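Local coordinates for putative Oleoyl-[acyl-carrier protein] thioesterase (Lactobacillus plantarum, PDB 2OWN), which probably hydrolyses the thioester of fatty acyl chains such as oleoyl on acyl-carrier protein, at residues G62-Q67 with V118-T123; Y94-E99 with V128-E133; I153-T158 with T235-I240; D159-K164 with T220-I225. All blocks are in the same frame, centred on the assembly; numbering follows the deposited sequence.

Contact 1 (G62-Q67 with V118-T123); sequences GWVVTQ and VMMSQT. With SO4 (sulfate ion), chain O.
One face of the Trp63 indole carries Met119, modelled as selenomethionine. Its CG stands 4.1 Å from the centroid of the Trp63 six-membered ring, only 14° off the normal, a CH-pi contact displaced toward the rim near CZ3. Met119 SE follows over the same face at 4.6 Å from that centroid, giving a Met-aromatic contact. Trp63 also touches Trp117 and Val135, and its side chain lies about 3 Å, nearest atoms, from an unidentified ligand. The other flat group, the Gln67 amide, sits at the end of an extended chain and donates from NE2 to O3 of a sulfate, probably from the crystallisation liquor, at 2.8 Å. An alanine at Gln67 would remove this amide and would probably cost the sulfate bond together with packing on Leu149, Ile116 and Arg208. On the sheet face bearing Val64 and Met120, Val64 CG2 presses on Met120 CG at 3.4 Å, tighter than usual. Thr66 CG2 meets Val118 CG2 equally closely, the two side chains crossing near a right angle. The backbones pair antiparallel; Val118 N donates to Val64 O at 2.9 Å, with an N-H...O angle of 168°. Beyond them, Thr66 and Gln67 both face Ile116, a classic beta bulge in the antiparallel sheet of the N-terminal hotdog domain.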
loop_
_atom_site.group_PDB
_atom_site.type_symbol
_atom_site.label_atom_id
_atom_site.label_comp_id
_atom_site.label_asym_id
_atom_site.label_seq_id
_atom_site.Cartn_x
_atom_site.Cartn_y
_atom_site.Cartn_z
ATOM N N GLY B 62 15.270 -16.753 -11.879
ATOM C CA GLY B 62 14.409 -16.118 -10.861
ATOM C C GLY B 62 13.043 -16.776 -10.762
ATOM O O GLY B 62 12.510 -17.217 -11.789
ATOM N N TRP B 63 12.490 -16.843 -9.542
ATOM C CA TRP B 63 11.165 -17.439 -9.296
ATOM C C TRP B 63 10.064 -16.503 -9.818
ATOM O O TRP B 63 10.120 -15.289 -9.579
ATOM C CB TRP B 63 10.921 -17.746 -7.814
ATOM C CG TRP B 63 11.777 -18.826 -7.249
ATOM C CD1 TRP B 63 12.872 -18.679 -6.449
ATOM C CD2 TRP B 63 11.606 -20.230 -7.448
ATOM N NE1 TRP B 63 13.391 -19.908 -6.120
ATOM C CE2 TRP B 63 12.640 -20.884 -6.720
ATOM C CE3 TRP B 63 10.674 -21.011 -8.170
ATOM C CZ2 TRP B 63 12.777 -22.300 -6.693
ATOM C CZ3 TRP B 63 10.799 -22.432 -8.146
ATOM C CH2 TRP B 63 11.851 -23.056 -7.408
ATOM N N VAL B 64 9.107 -17.081 -10.553
ATOM C CA VAL B 64 7.960 -16.372 -11.144
ATOM C C VAL B 64 6.696 -17.174 -10.830
ATOM O O VAL B 64 6.582 -18.306 -11.302
ATOM C CB VAL B 64 8.146 -16.226 -12.688
ATOM C CG1 VAL B 64 6.922 -15.577 -13.368
ATOM C CG2 VAL B 64 9.409 -15.425 -13.000
ATOM N N VAL B 65 5.787 -16.607 -10.015
ATOM C CA VAL B 65 4.518 -17.283 -9.654
ATOM C C VAL B 65 3.586 -17.253 -10.877
ATOM O O VAL B 65 3.375 -16.188 -11.477
ATOM C CB VAL B 65 3.794 -16.718 -8.368
ATOM C CG1 VAL B 65 3.361 -15.266 -8.505
ATOM C CG2 VAL B 65 2.594 -17.600 -7.989
ATOM N N THR B 66 3.111 -18.438 -11.259
ATOM C CA THR B 66 2.192 -18.649 -12.379
ATOM C C THR B 66 0.738 -18.800 -11.916
ATOM O O THR B 66 -0.162 -18.377 -12.651
ATOM C CB THR B 66 2.592 -19.891 -13.222
ATOM O OG1 THR B 66 2.589 -21.070 -12.405
ATOM C CG2 THR B 66 3.976 -19.704 -13.830
ATOM N N GLN B 67 0.519 -19.393 -10.724
ATOM C CA GLN B 67 -0.813 -19.650 -10.168
ATOM C C GLN B 67 -0.973 -19.425 -8.656
ATOM O O GLN B 67 -0.006 -19.590 -7.913
ATOM C CB GLN B 67 -1.170 -21.127 -10.390
ATOM C CG GLN B 67 -0.922 -21.697 -11.797
ATOM C CD GLN B 67 -1.412 -23.119 -11.995
ATOM O OE1 GLN B 67 -2.120 -23.690 -11.161
ATOM N NE2 GLN B 67 -1.037 -23.699 -13.126
ATOM N N VAL B 118 7.593 -21.070 -11.270
ATOM C CA VAL B 118 8.517 -21.534 -12.338
ATOM C C VAL B 118 9.787 -20.657 -12.393
ATOM O O VAL B 118 9.721 -19.465 -12.051
ATOM C CB VAL B 118 7.827 -21.556 -13.729
ATOM C CG1 VAL B 118 6.684 -22.556 -13.732
ATOM C CG2 VAL B 118 7.326 -20.166 -14.145
HETATM N N MSE B 119 10.921 -21.246 -12.813
HETATM C CA MSE B 119 12.191 -20.504 -12.933
HETATM C C MSE B 119 12.329 -19.935 -14.347
HETATM O O MSE B 119 12.411 -20.705 -15.313
HETATM C CB MSE B 119 13.420 -21.336 -12.584
HETATM C CG MSE B 119 13.366 -21.971 -11.212
HETATM SE SE MSE B 119 15.145 -22.243 -10.470
HETATM C CE MSE B 119 15.461 -20.390 -9.981
HETATM N N MSE B 120 12.318 -18.597 -14.444
HETATM C CA MSE B 120 12.466 -17.838 -15.697
HETATM C C MSE B 120 13.898 -17.323 -15.788
HETATM O O MSE B 120 14.399 -16.749 -14.811
HETATM C CB MSE B 120 11.491 -16.652 -15.760
HETATM C CG MSE B 120 10.018 -17.031 -15.891
HETATM SE SE MSE B 120 9.549 -17.817 -17.620
HETATM C CE MSE B 120 9.914 -16.280 -18.767
ATOM N N SER B 121 14.536 -17.511 -16.952
ATOM C CA SER B 121 15.920 -17.056 -17.194
ATOM C C SER B 121 15.982 -15.519 -17.292
ATOM O O SER B 121 15.025 -14.890 -17.760
ATOM C CB SER B 121 16.496 -17.697 -18.463
ATOM O OG SER B 121 17.845 -17.321 -18.698
ATOM N N GLN B 122 17.095 -14.935 -16.841
ATOM C CA GLN B 122 17.298 -13.467 -16.866
ATOM C C GLN B 122 17.556 -12.931 -18.284
ATOM O O GLN B 122 16.955 -11.917 -18.669
ATOM C CB GLN B 122 18.436 -13.039 -15.920
ATOM C CG GLN B 122 18.210 -13.389 -14.425
ATOM C CD GLN B 122 16.994 -12.717 -13.759
ATOM O OE1 GLN B 122 16.431 -13.266 -12.813
ATOM N NE2 GLN B 122 16.577 -11.553 -14.260
ATOM N N THR B 123 18.426 -13.617 -19.039
ATOM C CA THR B 123 18.790 -13.232 -20.419
ATOM C C THR B 123 17.754 -13.668 -21.474
ATOM O O THR B 123 17.088 -12.808 -22.064
ATOM C CB THR B 123 20.195 -13.771 -20.821
HETATM S S SO4 O . -3.119 -25.600 -15.365
HETATM O O1 SO4 O . -4.368 -25.660 -14.627
HETATM O O2 SO4 O . -2.965 -24.257 -15.917
HETATM O O3 SO4 O . -2.021 -25.901 -14.451
HETATM O O4 SO4 O . -3.114 -26.587 -16.439
#

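Contact 2 (Y94-E99 with V128-E133); sequences YFAYRE and VKILPE
Tight packing is concentrated at Ile130, whose CB is directed at the 94-99 backbone. With CG1 anti to its own carbonyl carbon (chi1 -60°) and CD1 extended beyond it, the longer branch lies against the main chain: CG1 is 3.3 Å from Tyr94 O, and CD1 is 3.4 Å from Phe95 C. The same methyl continues to Ala96 CB at 4.0 Å. Tyr94 O is buried against Ile130 CG1 and CD1 and has no hydrogen-bond partner in the model. The looser side is formed by Tyr94 and Lys129, which run side by side and point the same way, with Lys129 exposed. Although the Tyr94 CB starts away from the 128-133 segment, its ring comes back alongside the lysine. There Lys129 CG lies 3.7 Å from Tyr94 CE2, while the fully extended chain brings Lys129 CE to 3.4 Å from Tyr94 OH. The phenol thus meets the methylene part of the lysine. Ile130 also touches Trp63 and Tyr91, and Ala96 packs on Trp63. These contacts pack the loop after strand 127-128 against the start of strand 95-103 in the antiparallel sheet of the N-terminal hotdog domain.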
loop_
_atom_site.group_PDB
_atom_site.type_symbol
_atom_site.label_atom_id
_atom_site.label_comp_id
_atom_site.label_asym_id
_atom_site.label_seq_id
_atom_site.Cartn_x
_atom_site.Cartn_y
_atom_site.Cartn_z
ATOM N N TYR B 94 10.110 -28.727 -13.559
ATOM C CA TYR B 94 9.775 -27.338 -13.966
ATOM C C TYR B 94 8.948 -26.490 -12.962
ATOM O O TYR B 94 9.237 -25.293 -12.818
ATOM C CB TYR B 94 9.066 -27.373 -15.329
ATOM C CG TYR B 94 9.955 -27.871 -16.448
ATOM C CD1 TYR B 94 10.032 -29.249 -16.762
ATOM C CD2 TYR B 94 10.753 -26.969 -17.196
ATOM C CE1 TYR B 94 10.884 -29.724 -17.819
ATOM C CE2 TYR B 94 11.608 -27.428 -18.253
ATOM C CZ TYR B 94 11.666 -28.804 -18.557
ATOM O OH TYR B 94 12.488 -29.251 -19.569
ATOM N N PHE B 95 7.968 -27.109 -12.281
ATOM C CA PHE B 95 7.049 -26.435 -11.322
ATOM C C PHE B 95 7.339 -26.720 -9.834
ATOM O O PHE B 95 7.684 -27.851 -9.482
ATOM C CB PHE B 95 5.592 -26.828 -11.627
ATOM C CG PHE B 95 5.200 -26.614 -13.061
ATOM C CD1 PHE B 95 4.798 -25.342 -13.511
ATOM C CD2 PHE B 95 5.254 -27.683 -13.984
ATOM C CE1 PHE B 95 4.438 -25.122 -14.881
ATOM C CE2 PHE B 95 4.895 -27.493 -15.358
ATOM C CZ PHE B 95 4.484 -26.202 -15.807
ATOM N N ALA B 96 7.196 -25.681 -8.995
ATOM C CA ALA B 96 7.394 -25.722 -7.532
ATOM C C ALA B 96 6.054 -25.421 -6.845
ATOM O O ALA B 96 5.415 -24.431 -7.193
ATOM C CB ALA B 96 8.436 -24.706 -7.112
ATOM N N TYR B 97 5.658 -26.260 -5.878
ATOM C CA TYR B 97 4.397 -26.138 -5.113
ATOM C C TYR B 97 4.675 -25.503 -3.736
ATOM O O TYR B 97 5.364 -26.120 -2.921
ATOM C CB TYR B 97 3.731 -27.518 -4.988
ATOM C CG TYR B 97 2.426 -27.547 -4.214
ATOM C CD1 TYR B 97 1.277 -26.884 -4.712
ATOM C CD2 TYR B 97 2.304 -28.283 -3.005
ATOM C CE1 TYR B 97 0.034 -26.915 -3.999
ATOM C CE2 TYR B 97 1.065 -28.329 -2.284
ATOM C CZ TYR B 97 -0.062 -27.639 -2.790
ATOM O OH TYR B 97 -1.246 -27.685 -2.099
ATOM N N ARG B 98 4.132 -24.295 -3.497
ATOM C CA ARG B 98 4.310 -23.536 -2.243
ATOM C C ARG B 98 2.969 -23.230 -1.557
ATOM O O ARG B 98 2.055 -22.684 -2.194
ATOM C CB ARG B 98 5.090 -22.259 -2.542
ATOM C CG ARG B 98 5.374 -21.330 -1.341
ATOM C CD ARG B 98 6.433 -20.278 -1.677
ATOM N NE ARG B 98 7.763 -20.896 -1.651
ATOM C CZ ARG B 98 8.616 -20.932 -0.614
ATOM N NH1 ARG B 98 8.360 -20.346 0.568
ATOM N NH2 ARG B 98 9.783 -21.565 -0.775
ATOM N N GLU B 99 2.890 -23.565 -0.260
ATOM C CA GLU B 99 1.713 -23.362 0.594
ATOM C C GLU B 99 1.943 -22.257 1.638
ATOM O O GLU B 99 3.078 -22.076 2.108
ATOM C CB GLU B 99 1.345 -24.654 1.305
ATOM C CG GLU B 99 0.778 -25.719 0.389
ATOM C CD GLU B 99 0.506 -26.985 1.141
ATOM O OE1 GLU B 99 1.421 -27.818 1.297
ATOM O OE2 GLU B 99 -0.654 -27.202 1.519
ATOM N N VAL B 128 13.085 -22.291 -17.699
ATOM C CA VAL B 128 14.219 -23.216 -17.449
ATOM C C VAL B 128 13.841 -24.258 -16.381
ATOM O O VAL B 128 12.843 -24.092 -15.663
ATOM C CB VAL B 128 15.542 -22.484 -17.035
ATOM C CG1 VAL B 128 15.964 -21.508 -18.120
ATOM C CG2 VAL B 128 15.426 -21.762 -15.680
ATOM N N LYS B 129 14.650 -25.318 -16.282
ATOM C CA LYS B 129 14.446 -26.398 -15.285
ATOM C C LYS B 129 14.781 -25.892 -13.875
ATOM O O LYS B 129 15.627 -24.991 -13.725
ATOM C CB LYS B 129 15.299 -27.635 -15.601
ATOM C CG LYS B 129 14.995 -28.288 -16.938
ATOM C CD LYS B 129 15.893 -29.482 -17.182
ATOM C CE LYS B 129 15.584 -30.146 -18.512
ATOM N NZ LYS B 129 16.470 -31.314 -18.772
ATOM N N ILE B 130 14.112 -26.456 -12.860
ATOM C CA ILE B 130 14.333 -26.074 -11.450
ATOM C C ILE B 130 15.679 -26.644 -10.971
ATOM O O ILE B 130 15.914 -27.852 -11.092
ATOM C CB ILE B 130 13.187 -26.527 -10.492
ATOM C CG1 ILE B 130 11.853 -25.892 -10.906
ATOM C CG2 ILE B 130 13.498 -26.152 -9.031
ATOM C CD1 ILE B 130 10.680 -26.237 -10.005
ATOM N N LEU B 131 16.533 -25.763 -10.438
ATOM C CA LEU B 131 17.847 -26.116 -9.903
ATOM C C LEU B 131 17.598 -26.665 -8.486
ATOM O O LEU B 131 17.003 -25.930 -7.678
ATOM C CB LEU B 131 18.780 -24.896 -9.834
ATOM C CG LEU B 131 19.076 -24.132 -11.130
ATOM C CD1 LEU B 131 19.894 -22.881 -10.828
ATOM C CD2 LEU B 131 19.788 -25.000 -12.166
ATOM N N PRO B 132 17.993 -27.943 -8.187
ATOM C CA PRO B 132 17.776 -28.495 -6.820
ATOM C C PRO B 132 18.485 -27.742 -5.662
ATOM O O PRO B 132 17.993 -27.818 -4.540
ATOM C CB PRO B 132 18.252 -29.954 -6.941
ATOM C CG PRO B 132 19.166 -29.960 -8.076
ATOM C CD PRO B 132 18.629 -28.961 -9.048
ATOM N N GLU B 133 19.607 -27.058 -5.938
ATOM C CA GLU B 133 20.337 -26.239 -4.927
ATOM C C GLU B 133 19.492 -25.054 -4.399
ATOM O O GLU B 133 19.596 -24.717 -3.218
ATOM C CB GLU B 133 21.699 -25.730 -5.453
ATOM C CG GLU B 133 21.654 -24.759 -6.669
ATOM C CD GLU B 133 23.031 -24.317 -7.174
ATOM O OE1 GLU B 133 24.068 -24.578 -6.519
ATOM O OE2 GLU B 133 23.069 -23.681 -8.248
#

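Contact 3 (I153-T158 with T235-I240); sequences ISFEAT and TTSHLI
Phe155 and Leu239 cross obliquely, the leucine lying over one face of the phenyl ring. Leu239 CB stands 3.9 Å from the Phe155 ring centroid, 24° off the normal, a CH-pi contact, and Leu239 CD2 touches Phe155 CD2 at 3.5 Å. Phe155 CG is anti to the backbone N (chi1 -171°), which carries the ring to the strand, and its edge takes Ser237 O at 3.4 Å from CE1. The segment 153-158 is thereby laid as an irregular loop across one surface of strand 233-241, in the antiparallel sheet of the C-terminal hotdog domain. An alanine at Phe155 would strip away the ring and would probably loosen the loop from Leu239 and Ser237. Ser237 OG, itself anti to the backbone N, holds two waters: one is 2.7 Å from it and donates to Ile153 O, the other is weakly bound by Glu156 N. Farther along, Ile153 and Thr235 cross obliquely, Ile153 CD1 to Thr235 CG2 at 4.0 Å, while Thr235 OG1 is engaged by Gln253.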
loop_
_atom_site.group_PDB
_atom_site.type_symbol
_atom_site.label_atom_id
_atom_site.label_comp_id
_atom_site.label_asym_id
_atom_site.label_seq_id
_atom_site.Cartn_x
_atom_site.Cartn_y
_atom_site.Cartn_z
ATOM N N ILE B 153 -12.533 -19.224 -14.219
ATOM C CA ILE B 153 -13.497 -19.305 -15.326
ATOM C C ILE B 153 -12.823 -18.661 -16.543
ATOM O O ILE B 153 -12.099 -17.656 -16.397
ATOM C CB ILE B 153 -14.847 -18.579 -15.006
ATOM C CG1 ILE B 153 -15.580 -19.263 -13.842
ATOM C CG2 ILE B 153 -15.781 -18.534 -16.236
ATOM C CD1 ILE B 153 -16.855 -18.539 -13.396
ATOM N N SER B 154 -13.004 -19.273 -17.719
ATOM C CA SER B 154 -12.439 -18.748 -18.970
ATOM C C SER B 154 -13.274 -17.489 -19.240
ATOM O O SER B 154 -14.490 -17.593 -19.449
ATOM C CB SER B 154 -12.513 -19.755 -20.118
ATOM O OG SER B 154 -11.824 -19.258 -21.250
ATOM N N PHE B 155 -12.632 -16.317 -19.130
ATOM C CA PHE B 155 -13.317 -15.030 -19.299
ATOM C C PHE B 155 -13.937 -14.849 -20.705
ATOM O O PHE B 155 -13.243 -15.023 -21.712
ATOM C CB PHE B 155 -12.405 -13.826 -18.975
ATOM C CG PHE B 155 -13.148 -12.518 -18.938
ATOM C CD1 PHE B 155 -13.797 -12.115 -17.758
ATOM C CD2 PHE B 155 -13.246 -11.704 -20.087
ATOM C CE1 PHE B 155 -14.528 -10.907 -17.709
ATOM C CE2 PHE B 155 -13.982 -10.495 -20.056
ATOM C CZ PHE B 155 -14.628 -10.109 -18.862
ATOM N N GLU B 156 -15.236 -14.529 -20.717
ATOM C CA GLU B 156 -16.019 -14.248 -21.915
ATOM C C GLU B 156 -16.739 -12.917 -21.684
ATOM O O GLU B 156 -17.528 -12.808 -20.739
ATOM C CB GLU B 156 -17.015 -15.369 -22.213
ATOM C CG GLU B 156 -16.323 -16.681 -22.607
ATOM C CD GLU B 156 -17.271 -17.849 -22.914
ATOM O OE1 GLU B 156 -18.475 -17.814 -22.549
ATOM O OE2 GLU B 156 -16.778 -18.833 -23.506
ATOM N N ALA B 157 -16.429 -11.917 -22.515
ATOM C CA ALA B 157 -17.053 -10.596 -22.437
ATOM C C ALA B 157 -18.504 -10.675 -22.930
ATOM O O ALA B 157 -18.813 -11.453 -23.845
ATOM C CB ALA B 157 -16.281 -9.560 -23.260
ATOM N N THR B 158 -19.380 -9.923 -22.264
ATOM C CA THR B 158 -20.809 -9.807 -22.605
ATOM C C THR B 158 -21.187 -8.321 -22.606
ATOM O O THR B 158 -20.351 -7.461 -22.275
ATOM C CB THR B 158 -21.728 -10.592 -21.614
ATOM O OG1 THR B 158 -21.707 -9.988 -20.313
ATOM C CG2 THR B 158 -21.297 -12.050 -21.505
ATOM N N THR B 235 -20.354 -14.978 -7.812
ATOM C CA THR B 235 -19.055 -15.205 -8.464
ATOM C C THR B 235 -18.702 -14.023 -9.349
ATOM O O THR B 235 -19.591 -13.481 -10.005
ATOM C CB THR B 235 -19.098 -16.474 -9.333
ATOM O OG1 THR B 235 -19.623 -17.560 -8.562
ATOM C CG2 THR B 235 -17.700 -16.850 -9.877
ATOM N N THR B 236 -17.433 -13.593 -9.323
ATOM C CA THR B 236 -16.936 -12.533 -10.228
ATOM C C THR B 236 -15.794 -13.157 -11.059
ATOM O O THR B 236 -14.913 -13.794 -10.493
ATOM C CB THR B 236 -16.538 -11.208 -9.554
ATOM O OG1 THR B 236 -15.379 -11.386 -8.747
ATOM C CG2 THR B 236 -17.712 -10.647 -8.722
ATOM N N SER B 237 -15.877 -13.006 -12.380
ATOM C CA SER B 237 -14.907 -13.498 -13.366
ATOM C C SER B 237 -14.193 -12.252 -13.853
ATOM O O SER B 237 -14.855 -11.348 -14.355
ATOM C CB SER B 237 -15.624 -14.209 -14.511
ATOM O OG SER B 237 -14.721 -14.637 -15.515
ATOM N N HIS B 238 -12.866 -12.222 -13.733
ATOM C CA HIS B 238 -12.022 -11.082 -14.100
ATOM C C HIS B 238 -10.951 -11.424 -15.130
ATOM O O HIS B 238 -10.488 -12.570 -15.193
ATOM C CB HIS B 238 -11.280 -10.551 -12.870
ATOM C CG HIS B 238 -12.155 -10.158 -11.724
ATOM N ND1 HIS B 238 -12.375 -8.843 -11.378
ATOM C CD2 HIS B 238 -12.846 -10.906 -10.830
ATOM C CE1 HIS B 238 -13.175 -8.798 -10.327
ATOM N NE2 HIS B 238 -13.477 -10.034 -9.978
ATOM N N LEU B 239 -10.556 -10.400 -15.901
ATOM C CA LEU B 239 -9.494 -10.469 -16.918
ATOM C C LEU B 239 -8.728 -9.138 -16.967
ATOM O O LEU B 239 -9.363 -8.084 -17.071
ATOM C CB LEU B 239 -10.052 -10.787 -18.316
ATOM C CG LEU B 239 -9.091 -10.813 -19.535
ATOM C CD1 LEU B 239 -7.948 -11.807 -19.348
ATOM C CD2 LEU B 239 -9.840 -11.112 -20.822
ATOM N N ILE B 240 -7.397 -9.202 -16.859
ATOM C CA ILE B 240 -6.499 -8.049 -16.993
ATOM C C ILE B 240 -5.748 -8.317 -18.308
ATOM O O ILE B 240 -5.166 -9.403 -18.470
ATOM C CB ILE B 240 -5.492 -7.886 -15.838
ATOM C CG1 ILE B 240 -6.183 -7.801 -14.469
ATOM C CG2 ILE B 240 -4.609 -6.635 -16.049
ATOM C CD1 ILE B 240 -7.106 -6.604 -14.275
HETATM O O HOH W 1 -12.373 -15.634 -14.639
HETATM O O HOH W 2 -16.444 -14.355 -17.599
#

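Contact 4 (D159-K164 with T220-I225); sequences DTTITK and TAHANI
From CB outward, His222 passes from Thr161 to Thr163 and ends on Glu241. CB lies 3.9 Å from Thr161 CG2. Because CG is anti to the carbonyl carbon (chi1 -55°), the imidazole runs side by side with Thr163 and points the same way. His222 ND1 is hydrogen-bonded to Thr163 OG1 at 2.8 Å, with the hydroxyl at the ring edge near its plane. His222 CE1 then touches Thr163 CG2 at 3.4 Å, and at the tip NE2 is hydrogen-bonded to Glu241 OE2, a carboxylate that would probably increase the ring's tendency to stay protonated. Thr163 and His222 form an antiparallel non-hydrogen-bonded pair, flanked by the hydrogen-bonded pairs Ile162 with Ala223 and Lys164 with Ala221, where strand 162-167 joins strand 218-227 of the C-terminal hotdog sheet. The bonds are short and mostly straight, as for Lys164 N to Ala221 O with an N-H...O angle of 169°. Beyond the paired part, Thr161 OG1 approaches Asn224 OD1 to 2.7 Å. A water bound to Thr160 OG1 donates to the same Asn224 OD1 at 2.8 Å. Two bonds to the preceding loop flank this cluster, Thr158 N to Thr161 OG1 and Asn224 ND2 to Glu156 O. A second water accepts from Ile225 N, and Ile162 CD1 rests on Ile225 CD1 at 4.0 Å.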
loop_
_atom_site.group_PDB
_atom_site.type_symbol
_atom_site.label_atom_id
_atom_site.label_comp_id
_atom_site.label_asym_id
_atom_site.label_seq_id
_atom_site.Cartn_x
_atom_site.Cartn_y
_atom_site.Cartn_z
ATOM N N ASP B 159 -22.434 -8.039 -22.999
ATOM C CA ASP B 159 -23.004 -6.660 -23.010
ATOM C C ASP B 159 -22.962 -5.937 -21.642
ATOM O O ASP B 159 -22.853 -4.713 -21.607
ATOM C CB ASP B 159 -24.458 -6.633 -23.566
ATOM C CG ASP B 159 -25.474 -7.437 -22.711
ATOM O OD1 ASP B 159 -25.081 -8.366 -21.962
ATOM O OD2 ASP B 159 -26.690 -7.153 -22.824
ATOM N N THR B 160 -23.046 -6.713 -20.551
ATOM C CA THR B 160 -23.013 -6.230 -19.154
ATOM C C THR B 160 -21.613 -6.260 -18.471
ATOM O O THR B 160 -21.531 -6.026 -17.254
ATOM C CB THR B 160 -24.039 -7.042 -18.302
ATOM O OG1 THR B 160 -23.681 -8.426 -18.319
ATOM C CG2 THR B 160 -25.445 -6.886 -18.867
ATOM N N THR B 161 -20.531 -6.548 -19.223
ATOM C CA THR B 161 -19.151 -6.590 -18.675
ATOM C C THR B 161 -18.714 -5.202 -18.195
ATOM O O THR B 161 -18.893 -4.229 -18.927
ATOM C CB THR B 161 -18.103 -7.109 -19.712
ATOM O OG1 THR B 161 -18.405 -8.464 -20.066
ATOM C CG2 THR B 161 -16.657 -7.036 -19.166
ATOM N N ILE B 162 -18.166 -5.142 -16.975
ATOM C CA ILE B 162 -17.662 -3.906 -16.367
ATOM C C ILE B 162 -16.218 -3.822 -16.834
ATOM O O ILE B 162 -15.461 -4.762 -16.585
ATOM C CB ILE B 162 -17.715 -3.920 -14.810
ATOM C CG1 ILE B 162 -19.137 -4.209 -14.301
ATOM C CG2 ILE B 162 -17.204 -2.588 -14.240
ATOM C CD1 ILE B 162 -19.245 -4.338 -12.771
ATOM N N THR B 163 -15.855 -2.732 -17.521
ATOM C CA THR B 163 -14.487 -2.495 -18.024
ATOM C C THR B 163 -13.948 -1.152 -17.508
ATOM O O THR B 163 -14.663 -0.151 -17.575
ATOM C CB THR B 163 -14.420 -2.563 -19.568
ATOM O OG1 THR B 163 -14.844 -3.856 -20.001
ATOM C CG2 THR B 163 -12.998 -2.331 -20.091
ATOM N N LYS B 164 -12.724 -1.167 -16.953
ATOM C CA LYS B 164 -12.010 0.035 -16.462
ATOM C C LYS B 164 -10.526 -0.004 -16.874
ATOM O O LYS B 164 -9.908 -1.078 -16.751
ATOM C CB LYS B 164 -12.055 0.196 -14.937
ATOM C CG LYS B 164 -13.417 0.476 -14.322
ATOM C CD LYS B 164 -13.223 0.825 -12.856
ATOM C CE LYS B 164 -14.498 1.041 -12.095
ATOM N NZ LYS B 164 -14.127 1.394 -10.696
ATOM N N THR B 220 -6.176 -3.014 -19.215
ATOM C CA THR B 220 -7.636 -2.965 -19.345
ATOM C C THR B 220 -8.154 -4.099 -18.454
ATOM O O THR B 220 -7.848 -5.267 -18.716
ATOM C CB THR B 220 -8.083 -3.141 -20.807
ATOM O OG1 THR B 220 -7.429 -2.161 -21.623
ATOM C CG2 THR B 220 -9.596 -2.978 -20.946
ATOM N N ALA B 221 -8.887 -3.732 -17.392
ATOM C CA ALA B 221 -9.451 -4.669 -16.413
ATOM C C ALA B 221 -10.912 -4.890 -16.742
ATOM O O ALA B 221 -11.644 -3.914 -16.900
ATOM C CB ALA B 221 -9.316 -4.129 -14.997
ATOM N N HIS B 222 -11.322 -6.156 -16.843
ATOM C CA HIS B 222 -12.704 -6.548 -17.144
ATOM C C HIS B 222 -13.268 -7.368 -15.984
ATOM O O HIS B 222 -12.503 -8.046 -15.303
ATOM C CB HIS B 222 -12.791 -7.361 -18.427
ATOM C CG HIS B 222 -12.200 -6.694 -19.624
ATOM N ND1 HIS B 222 -12.885 -5.754 -20.362
ATOM C CD2 HIS B 222 -11.007 -6.863 -20.241
ATOM C CE1 HIS B 222 -12.127 -5.351 -21.366
ATOM N NE2 HIS B 222 -10.986 -6.012 -21.317
ATOM N N ALA B 223 -14.585 -7.286 -15.760
ATOM C CA ALA B 223 -15.283 -8.044 -14.698
ATOM C C ALA B 223 -16.758 -8.337 -15.022
ATOM O O ALA B 223 -17.458 -7.460 -15.550
ATOM C CB ALA B 223 -15.175 -7.341 -13.341
ATOM N N ASN B 224 -17.177 -9.580 -14.748
ATOM C CA ASN B 224 -18.548 -10.081 -14.898
ATOM C C ASN B 224 -19.015 -10.544 -13.536
ATOM O O ASN B 224 -18.334 -11.374 -12.935
ATOM C CB ASN B 224 -18.632 -11.287 -15.857
ATOM C CG ASN B 224 -18.392 -10.924 -17.310
ATOM O OD1 ASN B 224 -18.825 -9.878 -17.779
ATOM N ND2 ASN B 224 -17.765 -11.833 -18.051
ATOM N N ILE B 225 -20.135 -10.007 -13.050
ATOM C CA ILE B 225 -20.739 -10.386 -11.769
ATOM C C ILE B 225 -21.717 -11.478 -12.197
ATOM O O ILE B 225 -22.692 -11.188 -12.918
ATOM C CB ILE B 225 -21.450 -9.217 -11.061
ATOM C CG1 ILE B 225 -20.467 -8.057 -10.810
ATOM C CG2 ILE B 225 -22.091 -9.711 -9.741
ATOM C CD1 ILE B 225 -21.112 -6.818 -10.212
HETATM O O HOH W 3 -21.411 -8.004 -14.584
HETATM O O HOH W 4 -21.416 -9.148 -17.060
#

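Contacts 1 and 2 are one neighbourhood of the N-terminal hotdog domain, their centres about 9 Å apart. Met119 O probably accepts from Val128 N at 2.9 Å. The side chains of Trp63 and Ala96 lie about 3 and 4 Å, nearest atoms, from unidentified ligand atoms, and Arg98 NE is weakly hydrogen-bonded to such a ligand, which may mark a pocket. Contacts 3 and 4 are likewise coupled, in the C-terminal domain, with centres about 8 Å apart: Leu239 O and His222 N are probably hydrogen-bonded at 2.8 Å, and contact 4 is nested within the chain loop that contact 3 closes. Between the pairs there is no touch; contacts 2 and 4 lie farthest apart, centres about 35 Å, on opposite sides of the chain's centre.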